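Local atomic coordinates of DNA-entry nuclease (Competence-specific nuclease) (Streptococcus agalactiae ILRI112, PDB entry 4QGO), a protein that probably cuts DNA and perhaps RNA without sequence specificity, as a nuclease of the His-Me finger (beta-beta-alpha) superfamily. Residues Gln12-Asn17 / Pro207-Ser212; Val135-Ala140 / Tyr213-Ala218; Arg151-Tyr156 / Phe187-Glu192. The protein carries 1 engineered substitution. All coordinates share one frame; numbering follows the deposited sequence.

Contact 1: residues Gln12-Asn17 / Pro207-Ser212; sequences QEFQNN and PNTQAS
The ring of F14 meets P207 and T209 obliquely, and pairs edge-to-face with F187. Across the contact its far end does the touching: F14 CZ lies 3.5 Å from P207 CB, and F14 CE2 lies 3.8 Å from the same atom. P207 CG adds a looser touch, 3.9 Å from F14 CZ, and the two side chains cross at about a right angle. F14 CG stands anti to the backbone N (chi1 -175°), which sends the ring off the helix and lets it span the 8.7 Å from F14 CA to P207 CA. T209 contributes its methyl branch, with CG2 4.2 Å from F14 CE2. A long aromatic suits the inner face of a short helix that faces a sheet across a gap of this size, and proline offers a compact apolar ring at a strand end. The polar work falls to N208, whose amide can give and accept at once: OD1 takes the backbone N-H of T139, while ND2 serves the carbonyls of P186 and T137. This fixes the chain just where it bends. N208 is the centre of an inverse gamma turn, with a weak bond of 3.0 Å from T209 N to P207 O. The turn takes the chain out of strand 201-207 of the seven-stranded antiparallel sheet, and F14 of helix 12-22 packs where that strand ends.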
ATOM      1  N   GLN A  12      -7.983  10.900  16.325  0.54 16.10           N
ATOM      2  CA  GLN A  12      -6.793  11.641  16.710  0.54 17.38           C
ATOM      3  C   GLN A  12      -5.611  10.691  16.843  0.54 13.31           C
ATOM      4  O   GLN A  12      -4.504  10.995  16.397  0.54 14.40           O
ATOM      5  CB  GLN A  12      -7.024  12.372  18.038  0.54 15.05           C
ATOM      6  CG  GLN A  12      -5.846  13.211  18.488  0.54 20.41           C
ATOM      7  CD  GLN A  12      -5.554  14.350  17.535  0.54 25.51           C
ATOM      8  OE1 GLN A  12      -6.372  15.252  17.361  0.54 32.40           O
ATOM      9  NE2 GLN A  12      -4.384  14.310  16.904  0.54 22.07           N
ATOM     10  N   GLU A  13      -5.860   9.531  17.444  1.00 16.28           N
ATOM     11  CA  GLU A  13      -4.819   8.536  17.660  1.00 12.66           C
ATOM     12  C   GLU A  13      -4.213   8.062  16.338  1.00 13.28           C
ATOM     13  O   GLU A  13      -2.987   7.998  16.201  1.00 13.33           O
ATOM     14  CB  GLU A  13      -5.343   7.340  18.460  1.00 14.07           C
ATOM     15  CG  GLU A  13      -4.236   6.386  18.876  1.00 19.23           C
ATOM     16  CD  GLU A  13      -4.709   5.325  19.849  1.00 30.10           C
ATOM     17  OE1 GLU A  13      -5.814   5.483  20.413  1.00 51.74           O
ATOM     18  OE2 GLU A  13      -3.981   4.330  20.047  1.00 24.49           O
ATOM     19  N   PHE A  14      -5.070   7.749  15.367  1.00 12.77           N
ATOM     20  CA  PHE A  14      -4.572   7.371  14.050  1.00  9.54           C
ATOM     21  C   PHE A  14      -3.699   8.479  13.478  1.00 11.88           C
ATOM     22  O   PHE A  14      -2.605   8.220  12.959  1.00 11.29           O
ATOM     23  CB  PHE A  14      -5.717   7.063  13.077  1.00  8.32           C
ATOM     24  CG  PHE A  14      -5.240   6.559  11.743  1.00  9.34           C
ATOM     25  CD1 PHE A  14      -4.791   7.445  10.774  1.00 11.86           C
ATOM     26  CD2 PHE A  14      -5.218   5.199  11.472  1.00  9.88           C
ATOM     27  CE1 PHE A  14      -4.318   6.988   9.569  1.00  9.86           C
ATOM     28  CE2 PHE A  14      -4.744   4.743  10.262  1.00  8.46           C
ATOM     29  CZ  PHE A  14      -4.304   5.631   9.317  1.00  9.32           C
ATOM     30  N   GLN A  15      -4.188   9.713  13.563  1.00 11.56           N
ATOM     31  CA  GLN A  15      -3.465  10.845  12.998  1.00 12.34           C
ATOM     32  C   GLN A  15      -2.129  11.090  13.697  1.00 10.98           C
ATOM     33  O   GLN A  15      -1.154  11.466  13.054  1.00 11.78           O
ATOM     34  CB  GLN A  15      -4.336  12.110  13.002  1.00 14.16           C
ATOM     35  CG  GLN A  15      -5.507  12.016  12.042  1.00 12.75           C
ATOM     36  CD  GLN A  15      -6.408  13.231  12.064  1.00 20.69           C
ATOM     37  OE1 GLN A  15      -5.951  14.356  11.880  1.00 29.81           O
ATOM     38  NE2 GLN A  15      -7.697  13.011  12.300  1.00 21.42           N
ATOM     39  N   ASN A  16      -2.083  10.868  15.008  1.00 12.14           N
ATOM     40  CA  ASN A  16      -0.822  10.957  15.744  1.00 16.06           C
ATOM     41  C   ASN A  16       0.185   9.916  15.246  1.00 14.11           C
ATOM     42  O   ASN A  16       1.366  10.216  15.031  1.00 13.10           O
ATOM     43  CB  ASN A  16      -1.061  10.804  17.248  1.00 19.55           C
ATOM     44  CG  ASN A  16      -1.761  12.008  17.853  1.00 26.43           C
ATOM     45  OD1 ASN A  16      -1.880  13.057  17.218  1.00 34.44           O
ATOM     46  ND2 ASN A  16      -2.219  11.867  19.096  1.00 31.75           N
ATOM     47  N   ASN A  17      -0.287   8.690  15.044  1.00 12.19           N
ATOM     48  CA  ASN A  17       0.578   7.642  14.513  1.00 10.82           C
ATOM     49  C   ASN A  17       1.078   7.999  13.116  1.00  9.67           C
ATOM     50  O   ASN A  17       2.259   7.808  12.804  1.00 11.26           O
ATOM     51  CB  ASN A  17      -0.141   6.294  14.514  1.00 10.86           C
ATOM     52  CG  ASN A  17      -0.284   5.716  15.907  1.00 16.21           C
ATOM     53  OD1 ASN A  17       0.579   5.921  16.760  1.00 20.29           O
ATOM     54  ND2 ASN A  17      -1.372   4.996  16.148  1.00 11.88           N
ATOM     55  N   PRO A 207      -5.242   4.224   4.961  1.00  5.79           N
ATOM     56  CA  PRO A 207      -5.364   3.608   6.289  1.00  4.34           C
ATOM     57  C   PRO A 207      -5.656   2.105   6.184  1.00  5.12           C
ATOM     58  O   PRO A 207      -6.481   1.680   5.359  1.00  5.81           O
ATOM     59  CB  PRO A 207      -6.555   4.360   6.918  1.00  6.37           C
ATOM     60  CG  PRO A 207      -6.553   5.714   6.185  1.00  6.82           C
ATOM     61  CD  PRO A 207      -6.193   5.337   4.770  1.00  7.03           C
ATOM     62  N   ASN A 208      -4.976   1.314   7.010  1.00  5.68           N
ATOM     63  CA  ASN A 208      -5.207  -0.125   7.047  1.00  5.03           C
ATOM     64  C   ASN A 208      -6.343  -0.420   8.005  1.00  4.88           C
ATOM     65  O   ASN A 208      -6.158  -1.010   9.082  1.00  6.46           O
ATOM     66  CB  ASN A 208      -3.942  -0.872   7.450  1.00  5.77           C
ATOM     67  CG  ASN A 208      -3.973  -2.318   7.017  1.00  5.69           C
ATOM     68  OD1 ASN A 208      -4.833  -2.719   6.217  1.00  5.89           O
ATOM     69  ND2 ASN A 208      -3.032  -3.116   7.531  1.00  5.87           N
ATOM     70  N   THR A 209      -7.523   0.017   7.588  1.00  5.70           N
ATOM     71  CA  THR A 209      -8.709   0.018   8.431  1.00  6.31           C
ATOM     72  C   THR A 209      -9.921  -0.477   7.653  1.00  7.21           C
ATOM     73  O   THR A 209      -9.907  -0.552   6.418  1.00  7.14           O
ATOM     74  CB  THR A 209      -9.012   1.445   8.960  1.00  6.85           C
ATOM     75  OG1 THR A 209      -9.213   2.341   7.852  1.00  7.87           O
ATOM     76  CG2 THR A 209      -7.865   1.963   9.827  1.00  6.88           C
ATOM     77  N   GLN A 210     -10.990  -0.789   8.384  1.00  7.60           N
ATOM     78  CA  GLN A 210     -12.243  -1.208   7.774  1.00  4.20           C
ATOM     79  C   GLN A 210     -13.340  -0.710   8.720  1.00  6.78           C
ATOM     80  O   GLN A 210     -13.187  -0.796   9.940  1.00  8.97           O
ATOM     81  CB  GLN A 210     -12.262  -2.736   7.639  1.00  6.41           C
ATOM     82  CG  GLN A 210     -13.411  -3.316   6.794  1.00  6.38           C
ATOM     83  CD  GLN A 210     -12.982  -4.530   5.970  1.00  5.82           C
ATOM     84  OE1 GLN A 210     -11.878  -4.572   5.417  1.00  6.93           O
ATOM     85  NE2 GLN A 210     -13.848  -5.527   5.896  1.00  7.13           N
ATOM     86  N   ALA A 211     -14.428  -0.178   8.168  1.00  6.48           N
ATOM     87  CA  ALA A 211     -15.413   0.535   8.992  1.00  8.68           C
ATOM     88  C   ALA A 211     -16.089  -0.354  10.036  1.00  8.98           C
ATOM     89  O   ALA A 211     -16.486   0.116  11.100  1.00 11.06           O
ATOM     90  CB  ALA A 211     -16.454   1.203   8.116  1.00  9.84           C
ATOM     91  N   SER A 212     -16.187  -1.647   9.749  1.00  6.27           N
ATOM     92  CA  SER A 212     -16.995  -2.545  10.572  1.00  8.19           C
ATOM     93  C   SER A 212     -16.223  -3.238  11.685  1.00  8.83           C
ATOM     94  O   SER A 212     -16.777  -4.059  12.396  1.00  8.65           O
ATOM     95  CB  SER A 212     -17.655  -3.613   9.695  1.00  8.03           C
ATOM     96  OG  SER A 212     -16.704  -4.586   9.293  1.00  8.01           O
TER

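Contact 2: residues Val135-Ala140 / Tyr213-Ala218; sequences VVTQTA and YTMDYA
T137 makes the first touch, its methyl CG2 lying 4.4 Å from M215 CE, a loose apolar contact. The hydroxyl on the other branch is satisfied elsewhere, by the carbonyl of L93, so this threonine serves a polar and an apolar neighbour at once. M215 reaches the strand because its chain runs extended through chi1 and chi2 (-177° and -174°), and its thioether, flexible and apolar, also lies against V108 and I222. Q138 points its side chain the other way, where NE2 bonds to Q153. T139 next comes up to the end of Y213: its CG2 is 3.2 Å and its CB 3.3 Å from Y213 OH, a close approach of carbon to oxygen that is packing and no hydrogen bond. That phenol oxygen is instead bonded to the carbonyl of A107, so the buried hydroxyl has a partner, which suits a tyrosine here. T139 has its own hydroxyl between the backbone N and the carbonyl carbon (chi1 69°), where it is bonded to T209 O and S142 OG and also caps a backbone N in the first turn of the short helix 140-144, which A140 begins. Strands 108-112 and 135-139 are consistent with the beta-beta half of the His-Me finger, whose helix is probably 153-165; the hairpin of strands 213-215 and 222-224 flanks them.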
ATOM      1  N   VAL A 135       4.367  -8.685   0.906  1.00  5.65           N
ATOM      2  CA  VAL A 135       2.976  -8.945   1.284  1.00  5.57           C
ATOM      3  C   VAL A 135       2.745  -8.666   2.757  1.00  8.30           C
ATOM      4  O   VAL A 135       3.509  -9.126   3.612  1.00  7.38           O
ATOM      5  CB  VAL A 135       2.572 -10.407   0.978  1.00  5.75           C
ATOM      6  CG1 VAL A 135       1.115 -10.645   1.390  1.00  6.95           C
ATOM      7  CG2 VAL A 135       2.784 -10.722  -0.494  1.00  7.15           C
ATOM      8  N   VAL A 136       1.690  -7.906   3.044  1.00  5.31           N
ATOM      9  CA  VAL A 136       1.271  -7.642   4.417  1.00  5.35           C
ATOM     10  C   VAL A 136      -0.176  -8.065   4.625  1.00  5.53           C
ATOM     11  O   VAL A 136      -0.902  -8.367   3.669  1.00  6.52           O
ATOM     12  CB  VAL A 136       1.424  -6.153   4.805  1.00  4.87           C
ATOM     13  CG1 VAL A 136       2.896  -5.746   4.793  1.00  5.25           C
ATOM     14  CG2 VAL A 136       0.595  -5.243   3.873  1.00  7.16           C
ATOM     15  N   THR A 137      -0.589  -8.097   5.888  1.00  6.05           N
ATOM     16  CA  THR A 137      -1.989  -8.283   6.232  1.00  5.05           C
ATOM     17  C   THR A 137      -2.693  -6.957   6.020  1.00  5.66           C
ATOM     18  O   THR A 137      -2.394  -5.984   6.701  1.00  6.28           O
ATOM     19  CB  THR A 137      -2.132  -8.734   7.690  1.00  5.10           C
ATOM     20  OG1 THR A 137      -1.514 -10.018   7.838  1.00  6.52           O
ATOM     21  CG2 THR A 137      -3.605  -8.817   8.102  1.00  8.31           C
ATOM     22  N   GLN A 138      -3.609  -6.911   5.057  1.00  5.83           N
ATOM     23  CA  GLN A 138      -4.250  -5.658   4.686  1.00  4.56           C
ATOM     24  C   GLN A 138      -5.761  -5.812   4.740  1.00  4.85           C
ATOM     25  O   GLN A 138      -6.315  -6.841   4.306  1.00  7.19           O
ATOM     26  CB  GLN A 138      -3.816  -5.225   3.281  1.00  5.85           C
ATOM     27  CG  GLN A 138      -4.253  -3.797   2.936  1.00  5.06           C
ATOM     28  CD  GLN A 138      -3.655  -3.314   1.633  1.00  5.22           C
ATOM     29  OE1 GLN A 138      -3.429  -4.107   0.713  1.00  5.52           O
ATOM     30  NE2 GLN A 138      -3.390  -2.014   1.543  1.00  4.78           N
ATOM     31  N   THR A 139      -6.440  -4.801   5.267  1.00  5.07           N
ATOM     32  CA  THR A 139      -7.897  -4.906   5.323  1.00  4.67           C
ATOM     33  C   THR A 139      -8.476  -5.083   3.910  1.00  6.70           C
ATOM     34  O   THR A 139      -7.933  -4.556   2.926  1.00  6.02           O
ATOM     35  CB  THR A 139      -8.568  -3.716   6.027  1.00  4.92           C
ATOM     36  OG1 THR A 139      -8.429  -2.535   5.214  1.00  5.08           O
ATOM     37  CG2 THR A 139      -7.953  -3.498   7.405  1.00  4.30           C
ATOM     38  N   ALA A 140      -9.568  -5.838   3.810  1.00  4.65           N
ATOM     39  CA  ALA A 140     -10.218  -6.028   2.525  1.00  5.35           C
ATOM     40  C   ALA A 140     -10.601  -4.688   1.915  1.00  5.30           C
ATOM     41  O   ALA A 140     -10.407  -4.478   0.720  1.00  7.16           O
ATOM     42  CB  ALA A 140     -11.449  -6.916   2.672  1.00  6.55           C
ATOM     43  N   TYR A 213     -14.942  -2.920  11.840  1.00  7.62           N
ATOM     44  CA  TYR A 213     -14.172  -3.551  12.898  1.00  7.81           C
ATOM     45  C   TYR A 213     -12.974  -2.729  13.318  1.00  8.32           C
ATOM     46  O   TYR A 213     -12.613  -1.764  12.647  1.00  9.03           O
ATOM     47  CB  TYR A 213     -13.747  -4.973  12.497  1.00  7.69           C
ATOM     48  CG  TYR A 213     -12.748  -5.124  11.347  1.00  7.61           C
ATOM     49  CD1 TYR A 213     -11.396  -4.780  11.498  1.00  7.27           C
ATOM     50  CD2 TYR A 213     -13.139  -5.706  10.148  1.00  6.59           C
ATOM     51  CE1 TYR A 213     -10.495  -4.962  10.463  1.00  6.45           C
ATOM     52  CE2 TYR A 213     -12.234  -5.902   9.104  1.00  4.76           C
ATOM     53  CZ  TYR A 213     -10.912  -5.536   9.276  1.00  4.83           C
ATOM     54  OH  TYR A 213     -10.008  -5.737   8.260  1.00  7.53           O
ATOM     55  N   THR A 214     -12.352  -3.126  14.423  1.00  7.57           N
ATOM     56  CA  THR A 214     -11.067  -2.563  14.800  1.00  8.48           C
ATOM     57  C   THR A 214     -10.015  -3.660  14.836  1.00  8.90           C
ATOM     58  O   THR A 214     -10.320  -4.831  15.019  1.00 10.15           O
ATOM     59  CB  THR A 214     -11.128  -1.816  16.154  1.00 10.64           C
ATOM     60  OG1 THR A 214     -11.618  -2.699  17.171  1.00 12.47           O
ATOM     61  CG2 THR A 214     -12.033  -0.604  16.040  1.00 12.21           C
ATOM     62  N   MET A 215      -8.766  -3.266  14.633  1.00  9.48           N
ATOM     63  CA  MET A 215      -7.651  -4.197  14.663  1.00  9.47           C
ATOM     64  C   MET A 215      -6.583  -3.749  15.648  1.00  9.88           C
ATOM     65  O   MET A 215      -6.286  -2.564  15.748  1.00 11.71           O
ATOM     66  CB  MET A 215      -7.019  -4.322  13.276  1.00 10.38           C
ATOM     67  CG  MET A 215      -5.882  -5.341  13.242  1.00 10.94           C
ATOM     68  SD  MET A 215      -5.007  -5.404  11.670  1.00 14.25           S
ATOM     69  CE  MET A 215      -6.144  -6.334  10.657  1.00 11.59           C
ATOM     70  N   ASP A 216      -6.013  -4.706  16.375  1.00  9.07           N
ATOM     71  CA  ASP A 216      -4.820  -4.469  17.180  1.00 10.59           C
ATOM     72  C   ASP A 216      -3.636  -4.716  16.253  1.00  9.12           C
ATOM     73  O   ASP A 216      -3.384  -5.858  15.858  1.00  9.07           O
ATOM     74  CB  ASP A 216      -4.788  -5.457  18.352  1.00  9.53           C
ATOM     75  CG  ASP A 216      -3.625  -5.211  19.302  1.00 21.53           C
ATOM     76  OD1 ASP A 216      -2.684  -4.480  18.932  1.00 15.21           O
ATOM     77  OD2 ASP A 216      -3.646  -5.759  20.427  1.00 25.00           O
ATOM     78  N   TYR A 217      -2.926  -3.649  15.884  1.00  7.41           N
ATOM     79  CA  TYR A 217      -1.838  -3.775  14.912  1.00  7.53           C
ATOM     80  C   TYR A 217      -0.643  -4.525  15.474  1.00  9.33           C
ATOM     81  O   TYR A 217       0.209  -4.999  14.720  1.00  9.18           O
ATOM     82  CB  TYR A 217      -1.410  -2.409  14.365  1.00  8.26           C
ATOM     83  CG  TYR A 217      -2.514  -1.716  13.598  1.00  7.22           C
ATOM     84  CD1 TYR A 217      -2.971  -2.227  12.389  1.00  6.51           C
ATOM     85  CD2 TYR A 217      -3.100  -0.556  14.088  1.00  9.88           C
ATOM     86  CE1 TYR A 217      -3.992  -1.608  11.696  1.00  6.35           C
ATOM     87  CE2 TYR A 217      -4.122   0.077  13.401  1.00  9.47           C
ATOM     88  CZ  TYR A 217      -4.571  -0.463  12.213  1.00  9.04           C
ATOM     89  OH  TYR A 217      -5.586   0.182  11.541  1.00 10.04           O
ATOM     90  N   ALA A 218      -0.569  -4.640  16.800  1.00  9.34           N
ATOM     91  CA  ALA A 218       0.506  -5.418  17.390  1.00  7.97           C
ATOM     92  C   ALA A 218       0.436  -6.876  16.943  1.00  7.50           C
ATOM     93  O   ALA A 218       1.452  -7.467  16.584  1.00  8.92           O
ATOM     94  CB  ALA A 218       0.471  -5.321  18.923  1.00 11.58           C
TER

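Contact 3: residues Arg151-Tyr156 / Phe187-Glu192; sequences RGQNYY and FAMHLE. With SO4 (sulfate ion), chain G.
Apolar packing joins the two segments chiefly through L191, which reaches from its strand to the first turn of the helix. Its CD1 lies 3.6 Å from Y156 CB and 4.0 Å from Q153 CG. The branched end of leucine is well suited to this, since one methyl fills the angle between two helix residues and the other, CD2, meets the amide carbon of the glutamine, the side chains of Q153 and L191 crossing at about a right angle. The ring of Y156 also pairs edge-to-face with F202.

Q153 carries the mixed contact. With CG anti to the backbone N (chi1 177°) and the chain extended beyond it, its amide reaches M189, where OE1 comes 3.8 Å from M189 CB; M189 is modelled in two conformers. Though set against apolar carbons, OE1 is satisfied by Q138, and Q153 NE2 is bonded to E157. Helix 153-165, opened by G152 at its N-cap, packs on strand 188-195, an inner strand of the seven-stranded antiparallel sheet. It is probably the alpha element of the His-Me finger, set between the strand pair and the large sheet, with Q153 bridging the two. A classic beta bulge at F187 and A188, opposite L177, marks the start of strand 188-195.

Within segment 151-156 the polar bonds centre on R151. Its NH1 gives a hydrogen bond of 3.1 Å to Y156 OH, in the guanidinium plane and fairly straight at 158°, and NE is bonded to the carbonyl of K148. Y155 CE2 sits 3.5 Å above one face of the R151 guanidinium, offset toward the rim; the bonds and this ring would restrict the group's rotation. A sulfate, probably from the crystallisation liquor, lies at its edge: R151 NH1 bonds to sulfate O4 at 2.7 Å, and NH2 reaches O3 at 3.2 Å.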
ATOM      1  N   ARG A 151     -11.525   5.717  -1.502  1.00  8.44           N
ATOM      2  CA  ARG A 151     -10.359   5.128  -2.154  1.00  8.77           C
ATOM      3  C   ARG A 151      -9.636   4.082  -1.330  1.00  9.55           C
ATOM      4  O   ARG A 151      -9.529   4.195  -0.114  1.00 10.15           O
ATOM      5  CB  ARG A 151      -9.380   6.246  -2.515  1.00  8.82           C
ATOM      6  CG  ARG A 151      -9.966   7.257  -3.487  1.00 10.64           C
ATOM      7  CD  ARG A 151      -9.078   8.471  -3.665  1.00 11.86           C
ATOM      8  NE  ARG A 151      -9.770   9.485  -4.462  1.00 11.95           N
ATOM      9  CZ  ARG A 151      -9.186  10.537  -5.024  1.00 15.70           C
ATOM     10  NH1 ARG A 151      -7.877  10.733  -4.895  1.00 17.83           N
ATOM     11  NH2 ARG A 151      -9.917  11.394  -5.723  1.00 20.64           N
ATOM     12  N   GLY A 152      -9.164   3.038  -2.007  1.00  9.17           N
ATOM     13  CA  GLY A 152      -8.254   2.082  -1.412  1.00  7.83           C
ATOM     14  C   GLY A 152      -6.975   2.048  -2.229  1.00  6.46           C
ATOM     15  O   GLY A 152      -6.794   2.833  -3.166  1.00  7.81           O
ATOM     16  N   GLN A 153      -6.085   1.138  -1.868  1.00  5.62           N
ATOM     17  CA  GLN A 153      -4.837   1.004  -2.598  1.00  4.70           C
ATOM     18  C   GLN A 153      -5.086   0.636  -4.072  1.00  6.45           C
ATOM     19  O   GLN A 153      -4.348   1.088  -4.956  1.00  7.47           O
ATOM     20  CB  GLN A 153      -3.925  -0.004  -1.896  1.00  4.75           C
ATOM     21  CG  GLN A 153      -2.621  -0.266  -2.645  1.00  5.12           C
ATOM     22  CD  GLN A 153      -1.582  -0.963  -1.793  1.00  6.02           C
ATOM     23  OE1 GLN A 153      -1.657  -0.965  -0.559  1.00  7.75           O
ATOM     24  NE2 GLN A 153      -0.589  -1.556  -2.455  1.00  8.37           N
ATOM     25  N   ASN A 154      -6.131  -0.145  -4.339  1.00  6.15           N
ATOM     26  CA  ASN A 154      -6.466  -0.487  -5.723  1.00  5.76           C
ATOM     27  C   ASN A 154      -6.682   0.761  -6.579  1.00  6.47           C
ATOM     28  O   ASN A 154      -6.277   0.794  -7.733  1.00  7.81           O
ATOM     29  CB  ASN A 154      -7.729  -1.363  -5.787  1.00  7.72           C
ATOM     30  CG  ASN A 154      -7.428  -2.858  -5.903  1.00 14.21           C
ATOM     31  OD1 ASN A 154      -6.272  -3.289  -5.978  1.00 11.77           O
ATOM     32  ND2 ASN A 154      -8.488  -3.660  -5.922  1.00 12.72           N
ATOM     33  N   TYR A 155      -7.330   1.784  -6.018  1.00  5.08           N
ATOM     34  CA  TYR A 155      -7.566   3.016  -6.772  1.00  5.11           C
ATOM     35  C   TYR A 155      -6.248   3.621  -7.274  1.00  6.92           C
ATOM     36  O   TYR A 155      -6.123   4.008  -8.446  1.00  7.19           O
ATOM     37  CB  TYR A 155      -8.312   4.058  -5.922  1.00  6.79           C
ATOM     38  CG  TYR A 155      -8.495   5.365  -6.655  1.00  5.95           C
ATOM     39  CD1 TYR A 155      -9.511   5.517  -7.588  1.00  8.06           C
ATOM     40  CD2 TYR A 155      -7.639   6.436  -6.430  1.00  7.77           C
ATOM     41  CE1 TYR A 155      -9.659   6.698  -8.291  1.00 12.37           C
ATOM     42  CE2 TYR A 155      -7.789   7.631  -7.131  1.00  7.12           C
ATOM     43  CZ  TYR A 155      -8.806   7.745  -8.047  1.00 12.03           C
ATOM     44  OH  TYR A 155      -8.956   8.924  -8.748  1.00 15.68           O
ATOM     45  N   TYR A 156      -5.280   3.735  -6.371  1.00  5.78           N
ATOM     46  CA  TYR A 156      -3.989   4.303  -6.720  1.00  6.96           C
ATOM     47  C   TYR A 156      -3.197   3.427  -7.665  1.00  7.25           C
ATOM     48  O   TYR A 156      -2.536   3.926  -8.585  1.00  6.36           O
ATOM     49  CB  TYR A 156      -3.217   4.680  -5.455  1.00  5.86           C
ATOM     50  CG  TYR A 156      -3.836   5.913  -4.856  1.00  5.86           C
ATOM     51  CD1 TYR A 156      -3.449   7.184  -5.285  1.00  6.76           C
ATOM     52  CD2 TYR A 156      -4.859   5.818  -3.925  1.00  8.09           C
ATOM     53  CE1 TYR A 156      -4.049   8.321  -4.773  1.00  6.24           C
ATOM     54  CE2 TYR A 156      -5.462   6.949  -3.405  1.00  7.84           C
ATOM     55  CZ  TYR A 156      -5.046   8.193  -3.830  1.00  7.56           C
ATOM     56  OH  TYR A 156      -5.641   9.331  -3.331  1.00  9.98           O
ATOM     57  N   PHE A 187      -0.237   0.123  10.121  1.00  6.17           N
ATOM     58  CA  PHE A 187      -1.508   0.821  10.304  1.00  5.87           C
ATOM     59  C   PHE A 187      -1.927   1.590   9.053  1.00  6.97           C
ATOM     60  O   PHE A 187      -3.063   2.065   8.966  1.00  5.66           O
ATOM     61  CB  PHE A 187      -1.481   1.756  11.534  1.00  8.11           C
ATOM     62  CG  PHE A 187      -0.603   2.973  11.356  1.00  6.38           C
ATOM     63  CD1 PHE A 187      -1.121   4.154  10.827  1.00  5.84           C
ATOM     64  CD2 PHE A 187       0.741   2.934  11.714  1.00  6.43           C
ATOM     65  CE1 PHE A 187      -0.306   5.276  10.643  1.00  6.70           C
ATOM     66  CE2 PHE A 187       1.555   4.043  11.544  1.00  7.48           C
ATOM     67  CZ  PHE A 187       1.031   5.220  11.017  1.00  7.75           C
ATOM     68  N   ALA A 188      -1.010   1.726   8.092  1.00  5.10           N
ATOM     69  CA  ALA A 188      -1.320   2.402   6.842  1.00  5.41           C
ATOM     70  C   ALA A 188      -0.321   2.000   5.789  1.00  4.81           C
ATOM     71  O   ALA A 188       0.751   1.486   6.101  1.00  6.82           O
ATOM     72  CB  ALA A 188      -1.285   3.923   7.025  1.00  5.51           C
ATOM     73  N   MET A 189      -0.684   2.223   4.530  0.74  5.28           N
ATOM     74  CA  MET A 189       0.231   2.007   3.424  0.74  3.89           C
ATOM     75  C   MET A 189       0.543   3.340   2.749  0.74  4.50           C
ATOM     76  O   MET A 189      -0.351   4.012   2.246  0.74  6.65           O
ATOM     77  CB  MET A 189      -0.355   1.004   2.420  0.74  6.63           C
ATOM     78  CG  MET A 189      -0.582  -0.386   3.000  0.74  6.30           C
ATOM     79  SD  MET A 189       0.947  -1.301   3.284  0.74  6.28           S
ATOM     80  CE  MET A 189       1.282  -1.880   1.619  0.74 10.21           C
ATOM     81  N   HIS A 190       1.820   3.720   2.740  1.00  4.15           N
ATOM     82  CA  HIS A 190       2.243   4.973   2.127  1.00  4.62           C
ATOM     83  C   HIS A 190       2.552   4.732   0.651  1.00  4.25           C
ATOM     84  O   HIS A 190       3.440   3.947   0.337  1.00  6.08           O
ATOM     85  CB  HIS A 190       3.490   5.481   2.870  1.00  5.84           C
ATOM     86  CG  HIS A 190       3.961   6.839   2.451  1.00  5.79           C
ATOM     87  ND1 HIS A 190       5.161   7.358   2.893  1.00  6.62           N
ATOM     88  CD2 HIS A 190       3.405   7.789   1.663  1.00  5.28           C
ATOM     89  CE1 HIS A 190       5.328   8.565   2.381  1.00  7.25           C
ATOM     90  NE2 HIS A 190       4.275   8.854   1.638  1.00  5.77           N
ATOM     91  N   LEU A 191       1.811   5.381  -0.251  1.00  4.83           N
ATOM     92  CA  LEU A 191       2.042   5.231  -1.691  1.00  3.92           C
ATOM     93  C   LEU A 191       2.484   6.553  -2.292  1.00  3.68           C
ATOM     94  O   LEU A 191       1.831   7.571  -2.073  1.00  6.28           O
ATOM     95  CB  LEU A 191       0.770   4.785  -2.426  1.00  6.63           C
ATOM     96  CG  LEU A 191      -0.154   3.770  -1.759  1.00  7.00           C
ATOM     97  CD1 LEU A 191      -1.374   3.546  -2.630  1.00 11.07           C
ATOM     98  CD2 LEU A 191       0.581   2.464  -1.532  1.00  7.99           C
ATOM     99  N   GLU A 192       3.563   6.520  -3.076  1.00  4.03           N
ATOM    100  CA  GLU A 192       4.109   7.693  -3.748  1.00  4.00           C
ATOM    101  C   GLU A 192       4.363   7.339  -5.207  1.00  4.84           C
ATOM    102  O   GLU A 192       4.902   6.266  -5.508  1.00  5.41           O
ATOM    103  CB  GLU A 192       5.427   8.089  -3.099  1.00  5.64           C
ATOM    104  CG  GLU A 192       5.308   8.497  -1.647  1.00  8.36           C
ATOM    105  CD  GLU A 192       6.666   8.722  -1.042  1.00  6.65           C
ATOM    106  OE1 GLU A 192       7.237   9.812  -1.255  1.00  6.57           O
ATOM    107  OE2 GLU A 192       7.178   7.802  -0.376  1.00  6.23           O
TER
HETATM  108  S   SO4 G 305      -7.697  13.782  -7.325  0.73 52.30           S
HETATM  109  O1  SO4 G 305      -7.973  13.737  -8.759  0.73 59.06           O
HETATM  110  O2  SO4 G 305      -6.588  14.696  -7.067  0.73 51.04           O
HETATM  111  O3  SO4 G 305      -8.886  14.247  -6.617  0.73 59.60           O
HETATM  112  O4  SO4 G 305      -7.338  12.447  -6.858  0.73 48.29           O

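In the fold
All three contacts are buried where their segments touch, but contact 3 lies deepest, its centre about 4 Å from that of the chain, against about 12 and 14 Å for contacts 2 and 1. Contact 3 joins a helix to an inner strand of the large sheet, contact 1 a terminal helix to the end of another strand, and contact 2 two strands of separate small sheets. Contact 1 is wholly apolar; contact 2 sets methyls against a phenol oxygen and a thioether; contact 3 is largely aliphatic, with a partly exposed arginine and its sulfate beside the helix start. Polar bonds tie neighbours together, among them N208 O with Y217 OH and N208 N with F187 O.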